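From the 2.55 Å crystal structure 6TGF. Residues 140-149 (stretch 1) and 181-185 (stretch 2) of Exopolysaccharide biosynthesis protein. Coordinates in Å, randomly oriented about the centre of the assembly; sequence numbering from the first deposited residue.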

ATOM      1  N   VAL B 140      45.341 -15.893 -43.125  1.00 54.61           N
ATOM      2  CA  VAL B 140      44.483 -15.095 -42.199  1.00 54.30           C
ATOM      3  C   VAL B 140      43.158 -15.849 -42.040  1.00 54.23           C
ATOM      4  O   VAL B 140      42.787 -16.153 -40.889  1.00 54.38           O
ATOM      5  N   PHE B 141      42.481 -16.135 -43.160  1.00 54.22           N
ATOM      6  CA  PHE B 141      41.310 -17.047 -43.252  1.00 54.13           C
ATOM      7  C   PHE B 141      41.657 -18.253 -44.129  1.00 53.66           C
ATOM      8  O   PHE B 141      42.570 -18.154 -44.972  1.00 53.08           O
ATOM      9  N   ASN B 142      40.916 -19.346 -43.936  1.00 53.56           N
ATOM     10  CA  ASN B 142      40.785 -20.472 -44.898  1.00 53.32           C
ATOM     11  C   ASN B 142      39.388 -21.077 -44.717  1.00 53.05           C
ATOM     12  O   ASN B 142      39.263 -22.079 -43.987  1.00 53.38           O
ATOM     13  N   ILE B 143      38.382 -20.462 -45.343  1.00 52.67           N
ATOM     14  CA  ILE B 143      36.938 -20.807 -45.176  1.00 52.67           C
ATOM     15  C   ILE B 143      36.484 -21.589 -46.405  1.00 52.90           C
ATOM     16  O   ILE B 143      36.476 -21.053 -47.512  1.00 52.19           O
ATOM     17  N   PRO B 144      36.087 -22.874 -46.248  1.00 53.70           N
ATOM     18  CA  PRO B 144      35.688 -23.704 -47.385  1.00 54.02           C
ATOM     19  C   PRO B 144      34.297 -23.349 -47.932  1.00 53.96           C
ATOM     20  O   PRO B 144      34.038 -23.641 -49.080  1.00 54.06           O
ATOM     21  N   ASP B 145      33.440 -22.747 -47.101  1.00 54.14           N
ATOM     22  CA  ASP B 145      32.090 -22.267 -47.496  1.00 54.40           C
ATOM     23  C   ASP B 145      31.693 -21.117 -46.564  1.00 53.95           C
ATOM     24  O   ASP B 145      31.511 -21.375 -45.359  1.00 53.81           O
ATOM     25  N   VAL B 146      31.560 -19.906 -47.114  1.00 53.88           N
ATOM     26  CA  VAL B 146      31.245 -18.656 -46.355  1.00 53.95           C
ATOM     27  C   VAL B 146      29.778 -18.685 -45.906  1.00 54.65           C
ATOM     28  O   VAL B 146      29.400 -17.804 -45.115  1.00 54.04           O
ATOM     29  N   SER B 147      28.988 -19.651 -46.389  1.00 56.31           N
ATOM     30  CA  SER B 147      27.554 -19.844 -46.040  1.00 57.54           C
ATOM     31  C   SER B 147      27.401 -20.718 -44.786  1.00 58.88           C
ATOM     32  O   SER B 147      26.273 -20.781 -44.262  1.00 58.69           O
ATOM     33  N   GLN B 148      28.482 -21.361 -44.323  1.00 60.90           N
ATOM     34  CA  GLN B 148      28.485 -22.234 -43.114  1.00 62.81           C
ATOM     35  C   GLN B 148      29.421 -21.660 -42.054  1.00 63.53           C
ATOM     36  O   GLN B 148      30.510 -21.187 -42.375  1.00 63.42           O
ATOM     37  N   PRO B 149      29.032 -21.695 -40.757  1.00 64.45           N
ATOM     38  CA  PRO B 149      29.907 -21.246 -39.673  1.00 64.62           C
ATOM     39  C   PRO B 149      30.983 -22.288 -39.326  1.00 65.21           C
ATOM     40  O   PRO B 149      32.136 -21.900 -39.290  1.00 65.58           O
ATOM     41  N   PRO B 181      28.323  -9.166 -45.233  1.00 35.37           N
ATOM     42  CA  PRO B 181      29.265  -9.910 -44.396  1.00 35.57           C
ATOM     43  C   PRO B 181      30.292 -10.679 -45.240  1.00 35.98           C
ATOM     44  O   PRO B 181      29.945 -11.120 -46.321  1.00 35.80           O
ATOM     45  N   LEU B 182      31.521 -10.815 -44.732  1.00 36.60           N
ATOM     46  CA  LEU B 182      32.609 -11.600 -45.379  1.00 37.14           C
ATOM     47  C   LEU B 182      32.198 -13.075 -45.438  1.00 37.61           C
ATOM     48  O   LEU B 182      32.438 -13.712 -46.483  1.00 37.80           O
ATOM     49  N   PHE B 183      31.603 -13.580 -44.353  1.00 38.07           N
ATOM     50  CA  PHE B 183      31.170 -14.994 -44.194  1.00 38.60           C
ATOM     51  C   PHE B 183      30.045 -15.084 -43.155  1.00 38.95           C
ATOM     52  O   PHE B 183      29.804 -14.096 -42.431  1.00 39.10           O
ATOM     53  N   GLU B 184      29.382 -16.242 -43.096  1.00 39.49           N
ATOM     54  CA  GLU B 184      28.309 -16.563 -42.114  1.00 39.81           C
ATOM     55  C   GLU B 184      28.914 -16.560 -40.704  1.00 39.86           C
ATOM     56  O   GLU B 184      29.812 -17.390 -40.442  1.00 39.96           O
ATOM     57  N   GLY B 185      28.445 -15.652 -39.842  1.00 39.56           N
ATOM     58  CA  GLY B 185      28.884 -15.529 -38.438  1.00 39.67           C
ATOM     59  C   GLY B 185      29.961 -14.472 -38.255  1.00 39.66           C
ATOM     60  O   GLY B 185      30.467 -14.350 -37.122  1.00 39.77           O
TER

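The contact is a small apolar cluster joined to a polar backbone clasp. On the first stretch a strand runs through Phe-141, Asn-142 and Ile-143, and its alternation sends Phe-141 and Ile-143 toward the second stretch while Asn-142 lies out of reach. Phe-183 is the bump that meets them: its CB points toward the first stretch, and with chi1 at 49° (p) its ring presses one side into the notch between the Phe-141 ring and the tip of Ile-143. Phe-141, in the m rotamer, receives it in an offset edge-to-face pair, the edge of Phe-183 toward the face of Phe-141, with ring centroids 5.8 Å apart and planes at 67°; the closest atoms, Phe-141 CE1 and Phe-183 CE2, are 3.9 Å apart. Ile-143 (m, t) extends its slender tip to the same ring, so that Ile-143 CD1 lies a tight 3.4 Å from Phe-183 CD2. Leu-182 (m, t) starts out sideways, but its end comes nearer and places Leu-182 CD1 4.1 Å from Phe-141 CZ.

Val-146 (m), its CA-to-CB bond sideways, is compact enough for the close backbone approach here, Val-146 CA to Phe-183 CA being 4.3 Å; Val-146 CB and Phe-183 CB are 3.8 Å apart. Its carbonyl accepts the hydrogen bond between the stretches, Glu-184 N to Val-146 O, at 2.6 Å. Val-146 sits within a type I turn, closed by Gln-148 N to Asp-145 O (3.2 Å) and braced by Ser-147 N to Asp-145 OD1 (3.3 Å).

Ser-147 and Gln-148 point away, leaving backbone for Glu-184 (chi1 t, chi2 p) to pack against: Glu-184 CB lies 3.7 Å from Ser-147 C. Past the turn, Glu-184 CG is 4.2 Å from Pro-149 CD. Its carboxylate is satisfied elsewhere in the structure. A water donates to Gln-148 O (2.6 Å) and Glu-184 O (2.9 Å), bridging two carbonyls that cannot bond each other. Gly-185, with phi of 96°, adopts a conformation that favours glycine.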

ATOM      1  CB  VAL B 140      44.268 -13.656 -42.714  1.00 53.81           C
ATOM      2  CG1 VAL B 140      43.533 -12.794 -41.698  1.00 53.70           C
ATOM      3  CG2 VAL B 140      45.577 -12.991 -43.117  1.00 53.80           C
ATOM      4  CB  PHE B 141      40.088 -16.397 -43.911  1.00 54.49           C
ATOM      5  CG  PHE B 141      39.761 -14.984 -43.506  1.00 54.90           C
ATOM      6  CD1 PHE B 141      39.215 -14.710 -42.263  1.00 55.50           C
ATOM      7  CD2 PHE B 141      39.936 -13.937 -44.397  1.00 55.01           C
ATOM      8  CE1 PHE B 141      38.891 -13.409 -41.905  1.00 55.65           C
ATOM      9  CE2 PHE B 141      39.611 -12.638 -44.039  1.00 55.28           C
ATOM     10  CZ  PHE B 141      39.089 -12.376 -42.795  1.00 55.54           C
ATOM     11  CB  ASN B 142      41.903 -21.505 -44.733  1.00 53.74           C
ATOM     12  CG  ASN B 142      41.862 -22.594 -45.784  1.00 53.92           C
ATOM     13  OD1 ASN B 142      41.276 -22.419 -46.851  1.00 53.43           O
ATOM     14  ND2 ASN B 142      42.493 -23.721 -45.498  1.00 54.43           N
ATOM     15  CB  ILE B 143      36.098 -19.535 -44.947  1.00 52.30           C
ATOM     16  CG1 ILE B 143      36.615 -18.727 -43.754  1.00 52.22           C
ATOM     17  CG2 ILE B 143      34.623 -19.880 -44.797  1.00 52.28           C
ATOM     18  CD1 ILE B 143      36.158 -17.287 -43.735  1.00 51.88           C
ATOM     19  CB  PRO B 144      35.705 -25.124 -46.801  1.00 54.43           C
ATOM     20  CG  PRO B 144      35.365 -24.925 -45.340  1.00 54.43           C
ATOM     21  CD  PRO B 144      35.988 -23.594 -44.968  1.00 54.06           C
ATOM     22  CB  ASP B 145      31.071 -23.410 -47.471  1.00 55.32           C
ATOM     23  CG  ASP B 145      29.692 -23.041 -47.994  1.00 55.72           C
ATOM     24  OD1 ASP B 145      29.560 -21.967 -48.620  1.00 55.61           O
ATOM     25  OD2 ASP B 145      28.756 -23.836 -47.775  1.00 56.51           O
ATOM     26  CB  VAL B 146      31.561 -17.386 -47.173  1.00 53.11           C
ATOM     27  CG1 VAL B 146      33.022 -17.332 -47.592  1.00 52.92           C
ATOM     28  CG2 VAL B 146      30.649 -17.222 -48.382  1.00 52.95           C
ATOM     29  CB  SER B 147      26.799 -20.429 -47.205  1.00 57.84           C
ATOM     30  OG  SER B 147      26.946 -19.617 -48.362  1.00 57.73           O
ATOM     31  CB  GLN B 148      28.920 -23.658 -43.470  1.00 63.91           C
ATOM     32  CG  GLN B 148      27.965 -24.378 -44.411  1.00 64.58           C
ATOM     33  CD  GLN B 148      26.551 -24.405 -43.888  1.00 65.03           C
ATOM     34  OE1 GLN B 148      26.310 -24.669 -42.712  1.00 65.63           O
ATOM     35  NE2 GLN B 148      25.600 -24.121 -44.762  1.00 65.13           N
ATOM     36  CB  PRO B 149      28.935 -21.043 -38.503  1.00 64.61           C
ATOM     37  CG  PRO B 149      27.837 -22.056 -38.755  1.00 64.85           C
ATOM     38  CD  PRO B 149      27.722 -22.153 -40.263  1.00 64.73           C
ATOM     39  CB  PRO B 181      28.384 -10.894 -43.609  1.00 35.62           C
ATOM     40  CG  PRO B 181      26.991 -10.300 -43.658  1.00 35.40           C
ATOM     41  CD  PRO B 181      26.923  -9.533 -44.963  1.00 35.32           C
ATOM     42  CB  LEU B 182      33.913 -11.430 -44.593  1.00 37.38           C
ATOM     43  CG  LEU B 182      34.646 -10.105 -44.797  1.00 37.49           C
ATOM     44  CD1 LEU B 182      35.874 -10.028 -43.903  1.00 37.70           C
ATOM     45  CD2 LEU B 182      35.041  -9.909 -46.254  1.00 37.57           C
ATOM     46  CB  PHE B 183      32.364 -15.864 -43.794  1.00 38.82           C
ATOM     47  CG  PHE B 183      33.175 -15.324 -42.643  1.00 38.80           C
ATOM     48  CD1 PHE B 183      32.790 -15.555 -41.331  1.00 38.86           C
ATOM     49  CD2 PHE B 183      34.323 -14.581 -42.869  1.00 38.72           C
ATOM     50  CE1 PHE B 183      33.534 -15.056 -40.274  1.00 38.87           C
ATOM     51  CE2 PHE B 183      35.067 -14.084 -41.810  1.00 38.79           C
ATOM     52  CZ  PHE B 183      34.671 -14.320 -40.515  1.00 38.86           C
ATOM     53  CB  GLU B 184      27.676 -17.917 -42.445  1.00 40.34           C
ATOM     54  CG  GLU B 184      26.507 -18.291 -41.547  1.00 40.60           C
ATOM     55  CD  GLU B 184      25.248 -17.466 -41.749  1.00 40.56           C
ATOM     56  OE1 GLU B 184      24.950 -17.113 -42.907  1.00 40.76           O
ATOM     57  OE2 GLU B 184      24.566 -17.181 -40.746  1.00 40.52           O
TER
HETATM   58  O   HOH W   1      31.662 -18.888 -42.039  1.00 40.48           O